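Long-range contacts in ethanolamine kinase Pv091845 (Plasmodium vivax, PDB 2QG7), which probably phosphorylates ethanolamine, the first step of the route to phosphatidylethanolamine: residues D[151-156]-D[220-225]; D[146-151]-D[241-246]. One frame throughout, in Å; residues are numbered along the deposited sequence.

Contact 1. Residues D[151-156]-D[220-225]; sequences REREKK and KELQVT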
loop_
_atom_site.group_PDB
_atom_site.type_symbol
_atom_site.label_atom_id
_atom_site.label_comp_id
_atom_site.label_asym_id
_atom_site.label_seq_id
_atom_site.Cartn_x
_atom_site.Cartn_y
_atom_site.Cartn_z
ATOM N N ARG D 151 -3.393 14.417 -27.468
ATOM C CA ARG D 151 -3.021 13.603 -28.636
ATOM C C ARG D 151 -2.349 14.401 -29.738
ATOM O O ARG D 151 -1.482 13.880 -30.438
ATOM C CB ARG D 151 -4.251 12.885 -29.205
ATOM C CG ARG D 151 -4.935 11.913 -28.232
ATOM C CD ARG D 151 -4.104 10.647 -28.005
ATOM N NE ARG D 151 -4.654 9.795 -26.944
ATOM C CZ ARG D 151 -3.970 8.833 -26.315
ATOM N NH1 ARG D 151 -4.567 8.115 -25.359
ATOM N NH2 ARG D 151 -2.688 8.589 -26.631
ATOM N N GLU D 152 -2.767 15.660 -29.880
ATOM C CA GLU D 152 -2.237 16.588 -30.874
ATOM C C GLU D 152 -0.827 17.038 -30.511
ATOM O O GLU D 152 0.029 17.216 -31.375
ATOM C CB GLU D 152 -3.159 17.805 -31.021
ATOM C CG GLU D 152 -4.621 17.466 -31.377
ATOM C CD GLU D 152 -5.555 17.451 -30.141
ATOM O OE1 GLU D 152 -5.421 18.335 -29.249
ATOM O OE2 GLU D 152 -6.447 16.562 -30.065
ATOM N N ARG D 153 -0.593 17.209 -29.216
ATOM C CA ARG D 153 0.742 17.473 -28.686
ATOM C C ARG D 153 1.632 16.205 -28.722
ATOM O O ARG D 153 2.831 16.292 -29.020
ATOM C CB ARG D 153 0.614 18.073 -27.281
ATOM C CG ARG D 153 1.892 18.597 -26.650
ATOM C CD ARG D 153 2.569 17.487 -25.859
ATOM N NE ARG D 153 1.863 17.182 -24.603
ATOM C CZ ARG D 153 1.801 15.955 -24.064
ATOM N NH1 ARG D 153 1.158 15.797 -22.905
ATOM N NH2 ARG D 153 2.371 14.877 -24.696
ATOM N N GLU D 154 1.048 15.038 -28.449
ATOM C CA GLU D 154 1.792 13.787 -28.507
ATOM C C GLU D 154 2.299 13.482 -29.918
ATOM O O GLU D 154 3.360 12.878 -30.094
ATOM C CB GLU D 154 0.952 12.622 -27.986
ATOM C CG GLU D 154 1.806 11.425 -27.631
ATOM C CD GLU D 154 1.071 10.098 -27.661
ATOM O OE1 GLU D 154 1.777 9.054 -27.558
ATOM O OE2 GLU D 154 -0.189 10.076 -27.780
ATOM N N LYS D 155 1.514 13.925 -30.907
ATOM C CA LYS D 155 1.755 13.702 -32.329
ATOM C C LYS D 155 2.960 14.511 -32.822
ATOM O O LYS D 155 3.816 13.993 -33.562
ATOM C CB LYS D 155 0.491 14.050 -33.119
ATOM C CG LYS D 155 0.441 13.447 -34.519
ATOM C CD LYS D 155 -0.900 13.643 -35.204
ATOM C CE LYS D 155 -0.997 15.052 -35.779
ATOM N NZ LYS D 155 -2.285 15.315 -36.517
ATOM N N LYS D 156 3.031 15.763 -32.382
ATOM C CA LYS D 156 4.138 16.655 -32.693
ATOM C C LYS D 156 5.473 16.195 -32.103
ATOM O O LYS D 156 6.495 16.166 -32.819
ATOM C CB LYS D 156 3.810 18.059 -32.216
ATOM C CG LYS D 156 2.648 18.703 -32.953
ATOM C CD LYS D 156 2.438 20.173 -32.529
ATOM C CE LYS D 156 1.208 20.771 -33.199
ATOM N NZ LYS D 156 1.450 20.944 -34.665
ATOM N N LYS D 220 6.135 27.001 -29.723
ATOM C CA LYS D 220 4.856 27.696 -29.855
ATOM C C LYS D 220 3.744 26.702 -30.208
ATOM O O LYS D 220 2.615 26.812 -29.706
ATOM C CB LYS D 220 4.959 28.813 -30.915
ATOM C CG LYS D 220 3.723 29.740 -31.042
ATOM C CD LYS D 220 3.771 30.937 -30.072
ATOM C CE LYS D 220 2.369 31.590 -29.884
ATOM N NZ LYS D 220 1.453 30.820 -28.944
ATOM N N GLU D 221 4.079 25.733 -31.065
ATOM C CA GLU D 221 3.143 24.677 -31.489
ATOM C C GLU D 221 2.677 23.831 -30.313
ATOM O O GLU D 221 1.539 23.375 -30.284
ATOM C CB GLU D 221 3.789 23.755 -32.523
ATOM C CG GLU D 221 3.909 24.333 -33.908
ATOM C CD GLU D 221 4.456 23.326 -34.915
ATOM O OE1 GLU D 221 5.183 22.373 -34.507
ATOM O OE2 GLU D 221 4.156 23.493 -36.120
ATOM N N LEU D 222 3.579 23.622 -29.358
ATOM C CA LEU D 222 3.297 22.838 -28.154
ATOM C C LEU D 222 2.506 23.644 -27.121
ATOM O O LEU D 222 1.629 23.089 -26.437
ATOM C CB LEU D 222 4.600 22.305 -27.551
ATOM C CG LEU D 222 5.463 21.429 -28.459
ATOM C CD1 LEU D 222 6.814 21.177 -27.818
ATOM C CD2 LEU D 222 4.759 20.126 -28.810
ATOM N N GLN D 223 2.830 24.947 -27.023
ATOM C CA GLN D 223 2.100 25.891 -26.162
ATOM C C GLN D 223 0.625 26.041 -26.566
ATOM O O GLN D 223 -0.243 26.061 -25.695
ATOM C CB GLN D 223 2.768 27.273 -26.172
ATOM C CG GLN D 223 4.042 27.404 -25.341
ATOM C CD GLN D 223 4.772 28.729 -25.600
ATOM O OE1 GLN D 223 4.252 29.615 -26.367
ATOM N NE2 GLN D 223 5.982 28.869 -24.966
ATOM N N VAL D 224 0.349 26.148 -27.873
ATOM C CA VAL D 224 -1.034 26.330 -28.359
ATOM C C VAL D 224 -1.947 25.098 -28.180
ATOM O O VAL D 224 -3.164 25.257 -28.031
ATOM C CB VAL D 224 -1.122 26.886 -29.848
ATOM C CG1 VAL D 224 -0.452 28.274 -29.965
ATOM C CG2 VAL D 224 -0.541 25.897 -30.867
ATOM N N THR D 225 -1.371 23.883 -28.207
ATOM C CA THR D 225 -2.167 22.643 -28.053
ATOM C C THR D 225 -2.601 22.396 -26.603
ATOM O O THR D 225 -3.687 21.866 -26.358
ATOM C CB THR D 225 -1.447 21.368 -28.604
ATOM O OG1 THR D 225 -0.108 21.282 -28.072
ATOM C CG2 THR D 225 -1.412 21.374 -30.133
#
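Two nearly antiparallel helices of a kinase-like fold pack here. Residues 151-156 open helix 151-163, which follows strand 136-141 and precedes strand 170-174 in the chain, where kinases carry helix C; residues 220-225 belong to helix 216-226. The short axes approach to 9.3 Å with an angle of 164° between their directions, and Arg153 and Thr225 are the nearest backbone pair.

The apolar part sets Leu222 and the methyl of Thr225 against alkyl portions of charged side chains. CB of Arg153 faces Thr225 OG1, and with CG anti to the backbone N (chi1 -172°) the chain crosses Thr225 at about a right angle; CG also lies 3.9 Å from CD2 of Leu222. That same methyl reaches CB of Lys156, making Leu222 a wedge between residues one helical turn apart. On the side of Glu152, Thr225 CG2 lies 4.1 Å from Glu152 CB.

Charge adds a looser link. Lys156 runs extended and bends at chi4, its CD lying 3.8 Å from Glu221 CB, while NZ stays 4.0 Å from Glu221 OE2, a long salt bridge. Bends at chi2 and chi3 carry the guanidinium of Arg153 away from residues 220-225, to where NE bonds Gln226 OE1 at the end of helix 216-226. Within 151-156, Arg151 NH2 forms a salt bridge with Glu154 OE2 at 3.1 Å; Glu154 OE1 pairs with Arg178.

No hydrogen bond crosses between the segments. Thr225 OG1, 3.4 Å from Arg153 CB, instead donates to Leu222 O at 3.0 Å, reaching that oxygen from above the carbonyl plane.

Contact 2. Residues D[146-151]-D[241-246]; sequences DEIINR and WKYFHL
Lys242 supplies the polar half of this contact, and its side chain can be traced outward from helix 236-251. Its CA–CB bond is directed at residues 146-151, and CG stands anti to the backbone N (chi1 -174°), beside the carbonyl carbon. CB and CG make no close contact with residues 146-151. After a turn at chi2 the rest of the chain is extended: CD comes to 4.1 Å from Glu147 O, CE closes to 3.2 Å from that oxygen, and NZ donates a hydrogen bond to Glu147 O at 2.8 Å. The approach is not along a lone pair, since the C=O...N angle is 116° and the nitrogen sits 63° out of the carbonyl plane. With a second, weak bond from NZ to Asp146 O, at 3.5 Å, the ammonium group faces two successive peptide carbonyls.

The loop 146-150 links strand 136-141 of the antiparallel sheet to helix 151-163, the connection that leads from the third strand into helix C in kinase-like folds. Asn150 occupies the N-cap position of that helix. The contact therefore joins the sheet-bearing part of the chain to the largely helical part that contains helix 236-251.

One turn after Lys242 on helix 236-251, Leu246 CD1 lies 4.1 Å from Glu147 O, while the carboxylate of Glu147 leads away from the helix. The apolar half is sparse. The ring of Tyr243 brings CE1 to 4.5 Å from Ile148 CG2, at an oblique approach. Both side chains also pack on helix 413-430, Tyr243 against Asn420 and Leu423, and Ile148 against Trp424 and Gln428.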
loop_
_atom_site.group_PDB
_atom_site.type_symbol
_atom_site.label_atom_id
_atom_site.label_comp_id
_atom_site.label_asym_id
_atom_site.label_seq_id
_atom_site.Cartn_x
_atom_site.Cartn_y
_atom_site.Cartn_z
ATOM N N ASP D 146 -8.013 12.382 -23.391
ATOM C CA ASP D 146 -7.945 13.852 -23.419
ATOM C C ASP D 146 -7.698 14.393 -22.014
ATOM O O ASP D 146 -6.916 15.344 -21.824
ATOM C CB ASP D 146 -9.237 14.457 -24.008
ATOM C CG ASP D 146 -9.401 14.165 -25.503
ATOM O OD1 ASP D 146 -8.359 14.089 -26.214
ATOM O OD2 ASP D 146 -10.564 14.013 -25.967
ATOM N N GLU D 147 -8.356 13.763 -21.036
ATOM C CA GLU D 147 -8.249 14.160 -19.631
ATOM C C GLU D 147 -6.788 14.142 -19.115
ATOM O O GLU D 147 -6.351 15.033 -18.354
ATOM C CB GLU D 147 -9.148 13.257 -18.779
ATOM C CG GLU D 147 -10.496 12.869 -19.520
ATOM C CD GLU D 147 -11.281 11.826 -18.698
ATOM O OE1 GLU D 147 -10.708 11.306 -17.695
ATOM O OE2 GLU D 147 -12.473 11.536 -19.052
ATOM N N ILE D 148 -6.039 13.134 -19.559
ATOM C CA ILE D 148 -4.672 12.932 -19.104
ATOM C C ILE D 148 -3.633 13.072 -20.226
ATOM O O ILE D 148 -2.461 13.385 -19.951
ATOM C CB ILE D 148 -4.527 11.574 -18.402
ATOM C CG1 ILE D 148 -5.072 10.442 -19.291
ATOM C CG2 ILE D 148 -5.258 11.615 -17.056
ATOM C CD1 ILE D 148 -4.238 9.152 -19.218
ATOM N N ILE D 149 -4.078 12.842 -21.471
ATOM C CA ILE D 149 -3.215 12.885 -22.672
ATOM C C ILE D 149 -3.713 13.884 -23.734
ATOM O O ILE D 149 -4.898 13.933 -24.057
ATOM C CB ILE D 149 -2.997 11.464 -23.290
ATOM C CG1 ILE D 149 -2.299 10.535 -22.268
ATOM C CG2 ILE D 149 -2.239 11.567 -24.632
ATOM C CD1 ILE D 149 -2.371 9.041 -22.555
ATOM N N ASN D 150 -2.797 14.694 -24.246
ATOM C CA ASN D 150 -3.082 15.595 -25.360
ATOM C C ASN D 150 -2.506 14.984 -26.648
ATOM O O ASN D 150 -1.286 15.017 -26.874
ATOM C CB ASN D 150 -2.459 16.963 -25.073
ATOM C CG ASN D 150 -3.062 18.076 -25.897
ATOM O OD1 ASN D 150 -3.402 17.880 -27.084
ATOM N ND2 ASN D 150 -3.166 19.284 -25.269
ATOM N N ARG D 151 -3.393 14.417 -27.468
ATOM C CA ARG D 151 -3.021 13.603 -28.636
ATOM C C ARG D 151 -2.349 14.401 -29.738
ATOM O O ARG D 151 -1.482 13.880 -30.438
ATOM C CB ARG D 151 -4.251 12.885 -29.205
ATOM C CG ARG D 151 -4.935 11.913 -28.232
ATOM C CD ARG D 151 -4.104 10.647 -28.005
ATOM N NE ARG D 151 -4.654 9.795 -26.944
ATOM C CZ ARG D 151 -3.970 8.833 -26.315
ATOM N NH1 ARG D 151 -4.567 8.115 -25.359
ATOM N NH2 ARG D 151 -2.688 8.589 -26.631
ATOM N N TRP D 241 -1.169 21.363 -11.757
ATOM C CA TRP D 241 -2.366 22.177 -11.469
ATOM C C TRP D 241 -3.594 21.724 -12.222
ATOM O O TRP D 241 -4.706 21.874 -11.720
ATOM C CB TRP D 241 -2.126 23.679 -11.710
ATOM C CG TRP D 241 -1.246 24.298 -10.653
ATOM C CD1 TRP D 241 0.024 24.769 -10.817
ATOM C CD2 TRP D 241 -1.569 24.498 -9.273
ATOM N NE1 TRP D 241 0.517 25.251 -9.628
ATOM C CE2 TRP D 241 -0.436 25.088 -8.659
ATOM C CE3 TRP D 241 -2.694 24.216 -8.484
ATOM C CZ2 TRP D 241 -0.406 25.422 -7.280
ATOM C CZ3 TRP D 241 -2.656 24.544 -7.118
ATOM C CH2 TRP D 241 -1.523 25.141 -6.535
ATOM N N LYS D 242 -3.412 21.157 -13.416
ATOM C CA LYS D 242 -4.552 20.646 -14.173
ATOM C C LYS D 242 -5.178 19.477 -13.406
ATOM O O LYS D 242 -6.387 19.382 -13.295
ATOM C CB LYS D 242 -4.083 20.202 -15.550
ATOM C CG LYS D 242 -5.178 19.766 -16.575
ATOM C CD LYS D 242 -4.524 18.639 -17.529
ATOM C CE LYS D 242 -5.578 18.170 -18.609
ATOM N NZ LYS D 242 -4.988 17.132 -19.573
ATOM N N TYR D 243 -4.344 18.578 -12.898
ATOM C CA TYR D 243 -4.830 17.439 -12.128
ATOM C C TYR D 243 -5.546 17.899 -10.830
ATOM O O TYR D 243 -6.592 17.374 -10.475
ATOM C CB TYR D 243 -3.688 16.482 -11.779
ATOM C CG TYR D 243 -2.952 15.809 -12.911
ATOM C CD1 TYR D 243 -3.556 15.580 -14.158
ATOM C CD2 TYR D 243 -1.651 15.369 -12.724
ATOM C CE1 TYR D 243 -2.856 14.929 -15.206
ATOM C CE2 TYR D 243 -0.955 14.722 -13.733
ATOM C CZ TYR D 243 -1.561 14.491 -14.969
ATOM O OH TYR D 243 -0.845 13.847 -15.968
ATOM N N PHE D 244 -4.970 18.900 -10.162
ATOM C CA PHE D 244 -5.490 19.433 -8.941
ATOM C C PHE D 244 -6.891 19.962 -9.175
ATOM O O PHE D 244 -7.823 19.592 -8.446
ATOM C CB PHE D 244 -4.584 20.535 -8.414
ATOM C CG PHE D 244 -5.084 21.172 -7.137
ATOM C CD1 PHE D 244 -4.725 20.637 -5.885
ATOM C CD2 PHE D 244 -5.925 22.300 -7.177
ATOM C CE1 PHE D 244 -5.216 21.224 -4.707
ATOM C CE2 PHE D 244 -6.407 22.882 -6.011
ATOM C CZ PHE D 244 -6.065 22.353 -4.787
ATOM N N HIS D 245 -7.039 20.808 -10.198
ATOM C CA HIS D 245 -8.318 21.457 -10.518
ATOM C C HIS D 245 -9.408 20.478 -10.988
ATOM O O HIS D 245 -10.569 20.665 -10.671
ATOM C CB HIS D 245 -8.142 22.622 -11.526
ATOM C CG HIS D 245 -7.397 23.810 -10.973
ATOM N ND1 HIS D 245 -7.860 24.564 -9.910
ATOM C CD2 HIS D 245 -6.225 24.378 -11.344
ATOM C CE1 HIS D 245 -6.999 25.532 -9.647
ATOM N NE2 HIS D 245 -5.989 25.430 -10.491
ATOM N N LEU D 246 -9.044 19.442 -11.727
ATOM C CA LEU D 246 -10.003 18.430 -12.122
ATOM C C LEU D 246 -10.480 17.584 -10.927
ATOM O O LEU D 246 -11.649 17.144 -10.874
ATOM C CB LEU D 246 -9.407 17.543 -13.201
ATOM C CG LEU D 246 -9.265 18.102 -14.633
ATOM C CD1 LEU D 246 -8.306 17.245 -15.473
ATOM C CD2 LEU D 246 -10.637 18.178 -15.334
#

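Contacts 1 and 2 have centres about 14 Å apart and share Arg151, the first residue of helix 151-163. A direct tie joins them: Asn150 ND2, from the loop of contact 2, lies 2.8 Å from Thr225 O of contact 1, a probable hydrogen bond. Ile149 CG2 also packs 4.0 Å from Glu154 OE2. One continuous piece of chain, 146-156, thus meets two successive helices, 216-226 through its helical part and 236-251 through its loop. Together the two contacts set the five-stranded sheet's helix 151-163, and the loop leading into it, against the helical part of the chain.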